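Local coordinates for protein 432aa long hypothetical deoxyribodipyrimidine photolyase (Sulfolobus tokodaii, PDB 2E0I) that probably repairs cyclobutane pyrimidine dimers in DNA using light, with one bound FAD as catalytic cofactor and a second FAD as a likely light-harvesting antenna, at residues L196-D201 and N213-P218; P183-G188 and T304-G309; D10-D15 and S226-Y231. All blocks are in the same frame, centred on the assembly; numbering follows the deposited sequence.

Contact 1 of 3, residues L196-D201 and N213-P218; sequences LHRNVD and NYRLSP. With FAD (flavin-adenine dinucleotide), chain E.
Leu196 and Leu216 form the tightly packed end of this contact, their CD1 methyls meeting at 3.6 Å with both residues buried and Phe240 of helix 238-256 against Leu216. Next to them lies the ring of Tyr214. Val200 sets CG2 over one ring face, a CH-pi contact 4.0 Å from the ring centroid, while Phe240 meets the ring edge-to-face and Lys237 bonds the hydroxyl.

The looser, partly exposed side holds Arg198 and Arg215, with Val200 at the border. Arg198 NH1 donates to Asn213 O at 3.1 Å, with an N-H...O angle of 157° and the acceptor in the guanidinium plane; Asn211 O takes NH2. A water accepts from Arg198 NH1 and donates to Tyr214 O. Arg215 NH2 lies over one guanidinium face, 3.6 Å from Arg198 NH1, so that two like charges lie close together.

The backbone of 213-218 turns its N-H groups to the FAD diphosphate: Tyr214 N bonds O1A at 2.7 Å, Arg215 N bonds O2P at 2.7 Å, and Leu216 N and Ser217 N share O1P. Successive amides holding a diphosphate where the chain runs into helix 217-221 form a phosphate-binding turn of the photolyase FAD site.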
loop_
_atom_site.group_PDB
_atom_site.type_symbol
_atom_site.label_atom_id
_atom_site.label_comp_id
_atom_site.label_asym_id
_atom_site.label_seq_id
_atom_site.Cartn_x
_atom_site.Cartn_y
_atom_site.Cartn_z
ATOM N N LEU A 196 7.584 -13.386 -6.686
ATOM C CA LEU A 196 8.947 -13.008 -6.353
ATOM C C LEU A 196 9.959 -13.640 -7.315
ATOM O O LEU A 196 11.034 -13.086 -7.568
ATOM C CB LEU A 196 9.267 -13.434 -4.916
ATOM C CG LEU A 196 10.646 -13.035 -4.372
ATOM C CD1 LEU A 196 10.829 -11.516 -4.483
ATOM C CD2 LEU A 196 10.778 -13.482 -2.922
ATOM N N HIS A 197 9.599 -14.792 -7.868
ATOM C CA HIS A 197 10.488 -15.504 -8.768
ATOM C C HIS A 197 10.234 -15.397 -10.262
ATOM O O HIS A 197 10.902 -16.065 -11.045
ATOM C CB HIS A 197 10.558 -16.967 -8.355
ATOM C CG HIS A 197 11.360 -17.192 -7.114
ATOM N ND1 HIS A 197 12.736 -17.262 -7.124
ATOM C CD2 HIS A 197 10.988 -17.283 -5.817
ATOM C CE1 HIS A 197 13.177 -17.385 -5.886
ATOM N NE2 HIS A 197 12.137 -17.400 -5.073
ATOM N N ARG A 198 9.273 -14.585 -10.676
ATOM C CA ARG A 198 9.072 -14.415 -12.107
ATOM C C ARG A 198 10.283 -13.626 -12.552
ATOM O O ARG A 198 10.732 -12.725 -11.843
ATOM C CB ARG A 198 7.839 -13.581 -12.412
ATOM C CG ARG A 198 6.542 -14.322 -12.376
ATOM C CD ARG A 198 5.379 -13.357 -12.624
ATOM N NE ARG A 198 5.487 -12.639 -13.894
ATOM C CZ ARG A 198 5.556 -11.315 -14.006
ATOM N NH1 ARG A 198 5.535 -10.544 -12.920
ATOM N NH2 ARG A 198 5.624 -10.756 -15.206
ATOM N N ASN A 199 10.820 -13.958 -13.713
ATOM C CA ASN A 199 11.973 -13.228 -14.212
ATOM C C ASN A 199 11.465 -12.216 -15.235
ATOM O O ASN A 199 10.992 -12.576 -16.306
ATOM C CB ASN A 199 13.000 -14.200 -14.808
ATOM C CG ASN A 199 13.568 -15.168 -13.754
ATOM O OD1 ASN A 199 14.145 -14.748 -12.744
ATOM N ND2 ASN A 199 13.398 -16.468 -13.987
ATOM N N VAL A 200 11.552 -10.944 -14.875
ATOM C CA VAL A 200 11.083 -9.867 -15.723
ATOM C C VAL A 200 12.213 -8.916 -16.073
ATOM O O VAL A 200 13.273 -8.955 -15.449
ATOM C CB VAL A 200 9.993 -9.046 -14.994
ATOM C CG1 VAL A 200 8.842 -9.953 -14.599
ATOM C CG2 VAL A 200 10.585 -8.365 -13.750
ATOM N N ASP A 201 11.984 -8.060 -17.064
ATOM C CA ASP A 201 12.979 -7.070 -17.437
ATOM C C ASP A 201 12.595 -5.790 -16.686
ATOM O O ASP A 201 11.890 -4.929 -17.213
ATOM C CB ASP A 201 12.963 -6.826 -18.946
ATOM C CG ASP A 201 14.146 -5.963 -19.418
ATOM O OD1 ASP A 201 14.971 -5.527 -18.569
ATOM O OD2 ASP A 201 14.246 -5.726 -20.649
ATOM N N ASN A 213 6.624 -5.674 -14.070
ATOM C CA ASN A 213 6.523 -5.300 -12.667
ATOM C C ASN A 213 6.270 -6.586 -11.885
ATOM O O ASN A 213 5.569 -7.475 -12.363
ATOM C CB ASN A 213 5.387 -4.309 -12.452
ATOM C CG ASN A 213 5.562 -3.057 -13.264
ATOM O OD1 ASN A 213 5.161 -2.996 -14.428
ATOM N ND2 ASN A 213 6.182 -2.046 -12.663
ATOM N N TYR A 214 6.848 -6.697 -10.695
ATOM C CA TYR A 214 6.684 -7.912 -9.912
ATOM C C TYR A 214 5.324 -8.053 -9.269
ATOM O O TYR A 214 4.960 -9.146 -8.840
ATOM C CB TYR A 214 7.736 -8.009 -8.814
ATOM C CG TYR A 214 9.149 -8.155 -9.300
ATOM C CD1 TYR A 214 9.915 -7.039 -9.638
ATOM C CD2 TYR A 214 9.734 -9.410 -9.401
ATOM C CE1 TYR A 214 11.233 -7.172 -10.061
ATOM C CE2 TYR A 214 11.059 -9.558 -9.831
ATOM C CZ TYR A 214 11.799 -8.439 -10.161
ATOM O OH TYR A 214 13.094 -8.594 -10.608
ATOM N N ARG A 215 4.578 -6.955 -9.197
ATOM C CA ARG A 215 3.263 -6.976 -8.572
ATOM C C ARG A 215 3.361 -7.549 -7.160
ATOM O O ARG A 215 2.514 -8.341 -6.738
ATOM C CB ARG A 215 2.299 -7.818 -9.406
ATOM C CG ARG A 215 1.604 -7.047 -10.495
ATOM C CD ARG A 215 0.656 -7.945 -11.249
ATOM N NE ARG A 215 1.394 -8.745 -12.220
ATOM C CZ ARG A 215 1.208 -10.046 -12.414
ATOM N NH1 ARG A 215 0.300 -10.704 -11.694
ATOM N NH2 ARG A 215 1.925 -10.681 -13.334
ATOM N N LEU A 216 4.398 -7.143 -6.435
ATOM C CA LEU A 216 4.619 -7.622 -5.079
ATOM C C LEU A 216 4.076 -6.751 -3.951
ATOM O O LEU A 216 3.943 -7.228 -2.823
ATOM C CB LEU A 216 6.113 -7.823 -4.832
ATOM C CG LEU A 216 6.803 -9.122 -5.247
ATOM C CD1 LEU A 216 8.284 -8.963 -5.014
ATOM C CD2 LEU A 216 6.276 -10.303 -4.441
ATOM N N SER A 217 3.767 -5.489 -4.245
ATOM C CA SER A 217 3.292 -4.558 -3.216
ATOM C C SER A 217 2.242 -5.116 -2.249
ATOM O O SER A 217 2.397 -5.028 -1.030
ATOM C CB SER A 217 2.770 -3.286 -3.867
ATOM O OG SER A 217 1.890 -3.623 -4.919
ATOM N N PRO A 218 1.161 -5.715 -2.769
ATOM C CA PRO A 218 0.183 -6.231 -1.808
ATOM C C PRO A 218 0.766 -7.311 -0.875
ATOM O O PRO A 218 0.415 -7.396 0.305
ATOM C CB PRO A 218 -0.941 -6.737 -2.709
ATOM C CG PRO A 218 -0.214 -7.143 -3.936
ATOM C CD PRO A 218 0.790 -6.064 -4.151
HETATM P PA FAD E . 7.337 -2.872 -9.254
HETATM O O1A FAD E . 7.369 -4.251 -9.793
HETATM O O2A FAD E . 8.114 -1.732 -9.789
HETATM O O5B FAD E . 8.245 -3.202 -7.966
HETATM C C5B FAD E . 9.018 -2.194 -7.310
HETATM C C4B FAD E . 8.881 -2.338 -5.793
HETATM O O4B FAD E . 9.634 -1.329 -5.099
HETATM C C3B FAD E . 7.416 -2.158 -5.390
HETATM O O3B FAD E . 6.807 -3.448 -5.291
HETATM C C2B FAD E . 7.578 -1.589 -3.983
HETATM O O2B FAD E . 7.969 -2.627 -3.083
HETATM C C1B FAD E . 8.743 -0.626 -4.215
HETATM N N9A FAD E . 8.302 0.632 -4.863
HETATM C C8A FAD E . 8.348 0.924 -6.162
HETATM N N7A FAD E . 7.952 2.181 -6.351
HETATM C C5A FAD E . 7.648 2.696 -5.164
HETATM C C6A FAD E . 7.186 3.931 -4.719
HETATM N N6A FAD E . 6.976 4.928 -5.572
HETATM N N1A FAD E . 6.961 4.110 -3.409
HETATM C C2A FAD E . 7.172 3.142 -2.533
HETATM N N3A FAD E . 7.616 1.958 -2.919
HETATM C C4A FAD E . 7.862 1.707 -4.214
HETATM N N1 FAD E . 2.639 1.399 -3.201
HETATM C C2 FAD E . 2.001 0.664 -2.193
HETATM O O2 FAD E . 2.440 -0.428 -1.840
HETATM N N3 FAD E . 0.820 1.148 -1.618
HETATM C C4 FAD E . 0.283 2.362 -2.063
HETATM O O4 FAD E . -0.722 2.816 -1.518
HETATM C C4X FAD E . 0.912 3.079 -3.075
HETATM N N5 FAD E . 0.316 4.245 -3.568
HETATM C C5X FAD E . 0.947 4.990 -4.572
HETATM C C6 FAD E . 0.342 6.154 -5.034
HETATM C C7 FAD E . 0.975 6.923 -6.006
HETATM C C7M FAD E . 0.302 8.215 -6.474
HETATM C C8 FAD E . 2.207 6.519 -6.518
HETATM C C8M FAD E . 2.940 7.358 -7.567
HETATM C C9 FAD E . 2.803 5.351 -6.051
HETATM C C9A FAD E . 2.183 4.580 -5.070
HETATM N N10 FAD E . 2.785 3.408 -4.573
HETATM C C10 FAD E . 2.094 2.610 -3.647
HETATM C "C1'" FAD E . 4.127 2.993 -5.054
HETATM C "C2'" FAD E . 4.202 2.063 -6.269
HETATM O "O2'" FAD E . 3.459 2.607 -7.362
HETATM C "C3'" FAD E . 3.717 0.646 -5.955
HETATM O "O3'" FAD E . 4.436 0.139 -4.828
HETATM C "C4'" FAD E . 3.947 -0.296 -7.139
HETATM O "O4'" FAD E . 3.284 0.204 -8.304
HETATM C "C5'" FAD E . 3.431 -1.703 -6.830
HETATM O "O5'" FAD E . 3.553 -2.560 -7.971
HETATM P P FAD E . 4.818 -3.539 -8.160
HETATM O O1P FAD E . 5.002 -4.295 -6.901
HETATM O O2P FAD E . 4.596 -4.301 -9.408
HETATM O O3P FAD E . 6.054 -2.518 -8.343
HETATM O O HOH W 1 6.243 -11.071 -10.493
#

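Contact 2 of 3, residues P183-G188 and T304-G309; sequences PLFRGG and TGYING. With FAD (flavin-adenine dinucleotide), chain E.
Leu184 and Phe185 reach from the loop 183-188 to Thr304 and Tyr306, and the contact between them is made by van der Waals packing. On the aliphatic side, the CD2 methyl of Leu184 lies 3.2 Å from Thr304 OG1 and 3.9 Å from Tyr306 CD2, bridging the two residues. Met300 of helix 292-304 also touches both Leu184 and Tyr306. Pro183 CD adds a looser contact with Thr304 CA at the exposed margin.

The aromatic part pairs Phe185 with Tyr306. The two side chains cross at about a right angle, whereas the ring planes are inclined by 59° and the centroids stand 5.8 Å apart. Phe185 CE1 approaches Tyr306 CB at 3.7 Å, with that carbon near the plane of the phenylalanine ring, and Phe185 CZ lies 3.8 Å from Tyr306 CD1.

The polar interaction is at the far end of the tyrosine: Tyr306 OH donates to FAD O2P at 2.9 Å. Hydrocarbon thus packs around the base of a side chain whose hydroxyl binds the cofactor. Beyond it, Asn308 OD1 caps Val311 N as the N-cap of helix 309-322. Tyr306 and the start of that helix line the diphosphate and ribityl part of the photolyase FAD pocket, and loop 183-188 backs Tyr306 as a second shell.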
loop_
_atom_site.group_PDB
_atom_site.type_symbol
_atom_site.label_atom_id
_atom_site.label_comp_id
_atom_site.label_asym_id
_atom_site.label_seq_id
_atom_site.Cartn_x
_atom_site.Cartn_y
_atom_site.Cartn_z
ATOM N N PRO A 183 -9.320 -9.655 -9.810
ATOM C CA PRO A 183 -9.100 -10.761 -10.741
ATOM C C PRO A 183 -7.608 -10.965 -10.960
ATOM O O PRO A 183 -7.180 -11.959 -11.546
ATOM C CB PRO A 183 -9.788 -10.273 -12.009
ATOM C CG PRO A 183 -9.545 -8.794 -11.963
ATOM C CD PRO A 183 -9.852 -8.472 -10.514
ATOM N N LEU A 184 -6.819 -10.025 -10.461
ATOM C CA LEU A 184 -5.382 -10.048 -10.661
ATOM C C LEU A 184 -4.519 -10.630 -9.530
ATOM O O LEU A 184 -3.327 -10.885 -9.725
ATOM C CB LEU A 184 -4.955 -8.622 -10.997
ATOM C CG LEU A 184 -3.520 -8.337 -11.374
ATOM C CD1 LEU A 184 -3.083 -9.307 -12.461
ATOM C CD2 LEU A 184 -3.412 -6.882 -11.826
ATOM N N PHE A 185 -5.108 -10.836 -8.358
ATOM C CA PHE A 185 -4.372 -11.380 -7.217
ATOM C C PHE A 185 -5.215 -12.419 -6.515
ATOM O O PHE A 185 -6.439 -12.425 -6.637
ATOM C CB PHE A 185 -4.034 -10.291 -6.186
ATOM C CG PHE A 185 -3.201 -9.173 -6.725
ATOM C CD1 PHE A 185 -3.796 -8.117 -7.396
ATOM C CD2 PHE A 185 -1.815 -9.200 -6.594
ATOM C CE1 PHE A 185 -3.026 -7.101 -7.938
ATOM C CE2 PHE A 185 -1.027 -8.191 -7.131
ATOM C CZ PHE A 185 -1.632 -7.139 -7.805
ATOM N N ARG A 186 -4.566 -13.288 -5.758
ATOM C CA ARG A 186 -5.295 -14.300 -5.026
ATOM C C ARG A 186 -4.888 -14.264 -3.571
ATOM O O ARG A 186 -5.524 -14.898 -2.740
ATOM C CB ARG A 186 -5.052 -15.680 -5.641
ATOM C CG ARG A 186 -5.596 -15.764 -7.069
ATOM C CD ARG A 186 -5.416 -17.126 -7.721
ATOM N NE ARG A 186 -6.371 -18.124 -7.260
ATOM C CZ ARG A 186 -6.391 -19.409 -7.622
ATOM N NH1 ARG A 186 -7.327 -20.208 -7.122
ATOM N NH2 ARG A 186 -5.489 -19.904 -8.468
ATOM N N GLY A 187 -3.837 -13.504 -3.265
ATOM C CA GLY A 187 -3.372 -13.392 -1.892
ATOM C C GLY A 187 -2.591 -14.607 -1.435
ATOM O O GLY A 187 -2.473 -15.566 -2.189
ATOM N N GLY A 188 -2.060 -14.566 -0.210
ATOM C CA GLY A 188 -1.296 -15.687 0.321
ATOM C C GLY A 188 0.189 -15.711 -0.043
ATOM O O GLY A 188 0.605 -15.209 -1.099
ATOM N N THR A 304 -9.335 -3.599 -11.323
ATOM C CA THR A 304 -8.298 -4.497 -10.865
ATOM C C THR A 304 -7.719 -4.174 -9.479
ATOM O O THR A 304 -7.253 -5.069 -8.767
ATOM C CB THR A 304 -7.176 -4.531 -11.900
ATOM O OG1 THR A 304 -6.323 -5.634 -11.624
ATOM C CG2 THR A 304 -6.355 -3.273 -11.836
ATOM N N GLY A 305 -7.751 -2.896 -9.104
ATOM C CA GLY A 305 -7.204 -2.477 -7.824
ATOM C C GLY A 305 -5.689 -2.356 -7.872
ATOM O O GLY A 305 -5.019 -2.292 -6.840
ATOM N N TYR A 306 -5.151 -2.308 -9.087
ATOM C CA TYR A 306 -3.714 -2.209 -9.293
ATOM C C TYR A 306 -3.361 -1.463 -10.589
ATOM O O TYR A 306 -4.128 -1.463 -11.539
ATOM C CB TYR A 306 -3.107 -3.624 -9.340
ATOM C CG TYR A 306 -1.652 -3.649 -9.753
ATOM C CD1 TYR A 306 -0.629 -3.582 -8.803
ATOM C CD2 TYR A 306 -1.297 -3.632 -11.104
ATOM C CE1 TYR A 306 0.714 -3.490 -9.189
ATOM C CE2 TYR A 306 0.038 -3.535 -11.501
ATOM C CZ TYR A 306 1.035 -3.460 -10.543
ATOM O OH TYR A 306 2.345 -3.313 -10.952
ATOM N N ILE A 307 -2.198 -0.818 -10.592
ATOM C CA ILE A 307 -1.641 -0.116 -11.748
ATOM C C ILE A 307 -0.174 0.083 -11.423
ATOM O O ILE A 307 0.169 0.329 -10.271
ATOM C CB ILE A 307 -2.288 1.266 -12.022
ATOM C CG1 ILE A 307 -2.461 2.050 -10.731
ATOM C CG2 ILE A 307 -3.598 1.085 -12.745
ATOM C CD1 ILE A 307 -3.000 3.455 -10.941
ATOM N N ASN A 308 0.704 -0.033 -12.413
ATOM C CA ASN A 308 2.131 0.128 -12.135
ATOM C C ASN A 308 2.499 1.563 -11.738
ATOM O O ASN A 308 1.727 2.500 -11.943
ATOM C CB ASN A 308 2.978 -0.353 -13.324
ATOM C CG ASN A 308 3.116 0.685 -14.434
ATOM O OD1 ASN A 308 2.425 1.710 -14.474
ATOM N ND2 ASN A 308 4.023 0.404 -15.357
ATOM N N GLY A 309 3.686 1.721 -11.163
ATOM C CA GLY A 309 4.127 3.026 -10.700
ATOM C C GLY A 309 4.122 4.141 -11.717
ATOM O O GLY A 309 3.938 5.301 -11.373
HETATM P PA FAD E . 7.337 -2.872 -9.254
HETATM O O1A FAD E . 7.369 -4.251 -9.793
HETATM O O2A FAD E . 8.114 -1.732 -9.789
HETATM O O5B FAD E . 8.245 -3.202 -7.966
HETATM C C5B FAD E . 9.018 -2.194 -7.310
HETATM C C4B FAD E . 8.881 -2.338 -5.793
HETATM O O4B FAD E . 9.634 -1.329 -5.099
HETATM C C3B FAD E . 7.416 -2.158 -5.390
HETATM O O3B FAD E . 6.807 -3.448 -5.291
HETATM C C2B FAD E . 7.578 -1.589 -3.983
HETATM O O2B FAD E . 7.969 -2.627 -3.083
HETATM C C1B FAD E . 8.743 -0.626 -4.215
HETATM N N9A FAD E . 8.302 0.632 -4.863
HETATM C C8A FAD E . 8.348 0.924 -6.162
HETATM N N7A FAD E . 7.952 2.181 -6.351
HETATM C C5A FAD E . 7.648 2.696 -5.164
HETATM C C6A FAD E . 7.186 3.931 -4.719
HETATM N N6A FAD E . 6.976 4.928 -5.572
HETATM N N1A FAD E . 6.961 4.110 -3.409
HETATM C C2A FAD E . 7.172 3.142 -2.533
HETATM N N3A FAD E . 7.616 1.958 -2.919
HETATM C C4A FAD E . 7.862 1.707 -4.214
HETATM N N1 FAD E . 2.639 1.399 -3.201
HETATM C C2 FAD E . 2.001 0.664 -2.193
HETATM O O2 FAD E . 2.440 -0.428 -1.840
HETATM N N3 FAD E . 0.820 1.148 -1.618
HETATM C C4 FAD E . 0.283 2.362 -2.063
HETATM O O4 FAD E . -0.722 2.816 -1.518
HETATM C C4X FAD E . 0.912 3.079 -3.075
HETATM N N5 FAD E . 0.316 4.245 -3.568
HETATM C C5X FAD E . 0.947 4.990 -4.572
HETATM C C6 FAD E . 0.342 6.154 -5.034
HETATM C C7 FAD E . 0.975 6.923 -6.006
HETATM C C7M FAD E . 0.302 8.215 -6.474
HETATM C C8 FAD E . 2.207 6.519 -6.518
HETATM C C8M FAD E . 2.940 7.358 -7.567
HETATM C C9 FAD E . 2.803 5.351 -6.051
HETATM C C9A FAD E . 2.183 4.580 -5.070
HETATM N N10 FAD E . 2.785 3.408 -4.573
HETATM C C10 FAD E . 2.094 2.610 -3.647
HETATM C "C1'" FAD E . 4.127 2.993 -5.054
HETATM C "C2'" FAD E . 4.202 2.063 -6.269
HETATM O "O2'" FAD E . 3.459 2.607 -7.362
HETATM C "C3'" FAD E . 3.717 0.646 -5.955
HETATM O "O3'" FAD E . 4.436 0.139 -4.828
HETATM C "C4'" FAD E . 3.947 -0.296 -7.139
HETATM O "O4'" FAD E . 3.284 0.204 -8.304
HETATM C "C5'" FAD E . 3.431 -1.703 -6.830
HETATM O "O5'" FAD E . 3.553 -2.560 -7.971
HETATM P P FAD E . 4.818 -3.539 -8.160
HETATM O O1P FAD E . 5.002 -4.295 -6.901
HETATM O O2P FAD E . 4.596 -4.301 -9.408
HETATM O O3P FAD E . 6.054 -2.518 -8.343
#

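Contact 3 of 3, residues D10-D15 and S226-Y231; sequences DLRLED and SMREAY
Asp15 and Ser226 bring the backbones closest, with CA atoms 6.5 Å apart, where the loop 10-15 meets the N-terminus of helix 227-233. Asp15, in the left-handed region of backbone space, carries CG anti to its backbone N (chi1 -168°). Its OD2 accepts from Ser226 OG at 2.6 Å on the anti lone pair, away from OD1.

The same oxygen forms a salt bridge with Arg228 NE at 2.8 Å. Individual N-H bonds there are weak, those to OD2 being bent and that from NE to OD1 long; the carboxylate and guanidinium planes stand 71° apart. Asp126 gives Arg228 NH2 a second negative partner.

Arg12 grips Asp15 O side-on with two nitrogens, NE at 3.1 Å and NH2 at 2.8 Å, both approaching from one face of the carbonyl plane. Ser226 CB sits over a face of this guanidinium. Arg12 NH2 and Arg228 NH2 lie 3.6 Å apart, but Asp126 forms salt bridges with both and, with Asp15, probably offsets part of their repulsion.

Ser226 OG also accepts from Glu229 N at 2.9 Å, while Ser226 N donates to Glu229 OE1 at 3.1 Å; Arg189 pairs with the other carboxylate oxygen of Glu229. This reciprocal pair is a capping box, here docking a helix start on the loop after strand 2-7 of the parallel-sheet, HUP-type photolyase domain.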
loop_
_atom_site.group_PDB
_atom_site.type_symbol
_atom_site.label_atom_id
_atom_site.label_comp_id
_atom_site.label_asym_id
_atom_site.label_seq_id
_atom_site.Cartn_x
_atom_site.Cartn_y
_atom_site.Cartn_z
ATOM N N ASP A 10 1.410 -8.829 9.126
ATOM C CA ASP A 10 2.532 -9.769 8.973
ATOM C C ASP A 10 1.975 -11.175 8.768
ATOM O O ASP A 10 2.329 -12.107 9.490
ATOM C CB ASP A 10 3.385 -9.740 10.248
ATOM C CG ASP A 10 2.529 -9.771 11.545
ATOM O OD1 ASP A 10 1.287 -9.914 11.470
ATOM O OD2 ASP A 10 3.092 -9.649 12.656
ATOM N N LEU A 11 1.123 -11.324 7.762
ATOM C CA LEU A 11 0.453 -12.591 7.497
ATOM C C LEU A 11 1.306 -13.748 6.975
ATOM O O LEU A 11 1.152 -14.179 5.826
ATOM C CB LEU A 11 -0.722 -12.332 6.554
ATOM C CG LEU A 11 -1.597 -11.147 6.976
ATOM C CD1 LEU A 11 -2.869 -11.147 6.178
ATOM C CD2 LEU A 11 -1.925 -11.228 8.452
ATOM N N ARG A 12 2.186 -14.261 7.839
ATOM C CA ARG A 12 3.075 -15.364 7.488
ATOM C C ARG A 12 3.647 -15.946 8.765
ATOM O O ARG A 12 3.578 -15.307 9.818
ATOM C CB ARG A 12 4.229 -14.861 6.622
ATOM C CG ARG A 12 5.076 -13.832 7.324
ATOM C CD ARG A 12 6.294 -13.416 6.519
ATOM N NE ARG A 12 7.204 -12.597 7.323
ATOM C CZ ARG A 12 7.006 -11.316 7.614
ATOM N NH1 ARG A 12 5.926 -10.693 7.158
ATOM N NH2 ARG A 12 7.880 -10.665 8.375
ATOM N N LEU A 13 4.216 -17.147 8.671
ATOM C CA LEU A 13 4.824 -17.799 9.828
ATOM C C LEU A 13 6.344 -17.825 9.699
ATOM O O LEU A 13 7.045 -18.126 10.656
ATOM C CB LEU A 13 4.306 -19.222 9.966
ATOM C CG LEU A 13 2.803 -19.420 10.133
ATOM C CD1 LEU A 13 2.541 -20.889 10.454
ATOM C CD2 LEU A 13 2.272 -18.528 11.249
ATOM N N GLU A 14 6.842 -17.498 8.508
ATOM C CA GLU A 14 8.275 -17.473 8.220
ATOM C C GLU A 14 8.856 -16.084 8.399
ATOM O O GLU A 14 8.270 -15.099 7.979
ATOM C CB GLU A 14 8.530 -17.909 6.780
ATOM C CG GLU A 14 8.248 -19.377 6.479
ATOM C CD GLU A 14 9.259 -20.325 7.123
ATOM O OE1 GLU A 14 10.430 -19.923 7.326
ATOM O OE2 GLU A 14 8.885 -21.482 7.408
ATOM N N ASP A 15 10.029 -16.016 9.007
ATOM C CA ASP A 15 10.718 -14.750 9.249
ATOM C C ASP A 15 9.799 -13.661 9.769
ATOM O O ASP A 15 9.703 -12.576 9.210
ATOM C CB ASP A 15 11.447 -14.260 7.983
ATOM C CG ASP A 15 12.412 -13.092 8.272
ATOM O OD1 ASP A 15 13.166 -13.145 9.277
ATOM O OD2 ASP A 15 12.427 -12.117 7.488
ATOM N N SER A 226 8.477 -11.546 3.966
ATOM C CA SER A 226 9.105 -10.433 4.659
ATOM C C SER A 226 9.969 -9.556 3.761
ATOM O O SER A 226 10.479 -9.989 2.732
ATOM C CB SER A 226 9.949 -10.926 5.820
ATOM O OG SER A 226 11.273 -11.148 5.392
ATOM N N MET A 227 10.114 -8.308 4.185
ATOM C CA MET A 227 10.901 -7.287 3.501
ATOM C C MET A 227 12.320 -7.819 3.309
ATOM O O MET A 227 12.967 -7.590 2.280
ATOM C CB MET A 227 10.922 -6.043 4.387
ATOM C CG MET A 227 11.077 -4.733 3.665
ATOM S SD MET A 227 9.731 -4.387 2.537
ATOM C CE MET A 227 10.569 -3.126 1.550
ATOM N N ARG A 228 12.779 -8.537 4.331
ATOM C CA ARG A 228 14.097 -9.143 4.360
ATOM C C ARG A 228 14.210 -10.286 3.348
ATOM O O ARG A 228 15.264 -10.482 2.737
ATOM C CB ARG A 228 14.384 -9.642 5.774
ATOM C CG ARG A 228 14.582 -8.511 6.777
ATOM C CD ARG A 228 14.721 -9.045 8.182
ATOM N NE ARG A 228 13.509 -9.740 8.603
ATOM C CZ ARG A 228 12.373 -9.127 8.931
ATOM N NH1 ARG A 228 12.306 -7.801 8.886
ATOM N NH2 ARG A 228 11.309 -9.839 9.305
ATOM N N GLU A 229 13.128 -11.040 3.173
ATOM C CA GLU A 229 13.134 -12.138 2.224
ATOM C C GLU A 229 13.186 -11.594 0.801
ATOM O O GLU A 229 13.963 -12.069 -0.021
ATOM C CB GLU A 229 11.893 -13.014 2.405
ATOM C CG GLU A 229 11.893 -13.796 3.706
ATOM C CD GLU A 229 10.748 -14.816 3.816
ATOM O OE1 GLU A 229 9.562 -14.403 3.921
ATOM O OE2 GLU A 229 11.049 -16.036 3.800
ATOM N N ALA A 230 12.361 -10.595 0.512
ATOM C CA ALA A 230 12.330 -10.002 -0.819
ATOM C C ALA A 230 13.721 -9.498 -1.125
ATOM O O ALA A 230 14.238 -9.666 -2.235
ATOM C CB ALA A 230 11.354 -8.840 -0.860
ATOM N N TYR A 231 14.325 -8.881 -0.115
ATOM C CA TYR A 231 15.651 -8.318 -0.255
ATOM C C TYR A 231 16.720 -9.336 -0.609
ATOM O O TYR A 231 17.438 -9.167 -1.576
ATOM C CB TYR A 231 16.056 -7.589 1.026
ATOM C CG TYR A 231 17.482 -7.101 0.986
ATOM C CD1 TYR A 231 17.828 -5.934 0.302
ATOM C CD2 TYR A 231 18.494 -7.834 1.598
ATOM C CE1 TYR A 231 19.150 -5.518 0.235
ATOM C CE2 TYR A 231 19.811 -7.432 1.535
ATOM C CZ TYR A 231 20.136 -6.278 0.859
ATOM O OH TYR A 231 21.451 -5.898 0.837
#

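Along the chain contact 3 opens first, at 10-15, and closes at 226-231; contact 2 runs from 183-188 to 304-309, so the loops they close cross, and contact 1 is nested inside both. Contacts 1 and 2 have centres about 11 Å apart and touch directly, Pro218 and Asn213 packing on Phe185 and Tyr306, and both meet the same FAD diphosphate. Contact 3 is farther off, its centre about 15 Å from that of contact 1 and about 19 Å from that of contact 2. Helices 217-221 and 227-233 follow each other and carry contact 1 into contact 3. The chain thus links one FAD pocket to the parallel-sheet domain by way of consecutive helices.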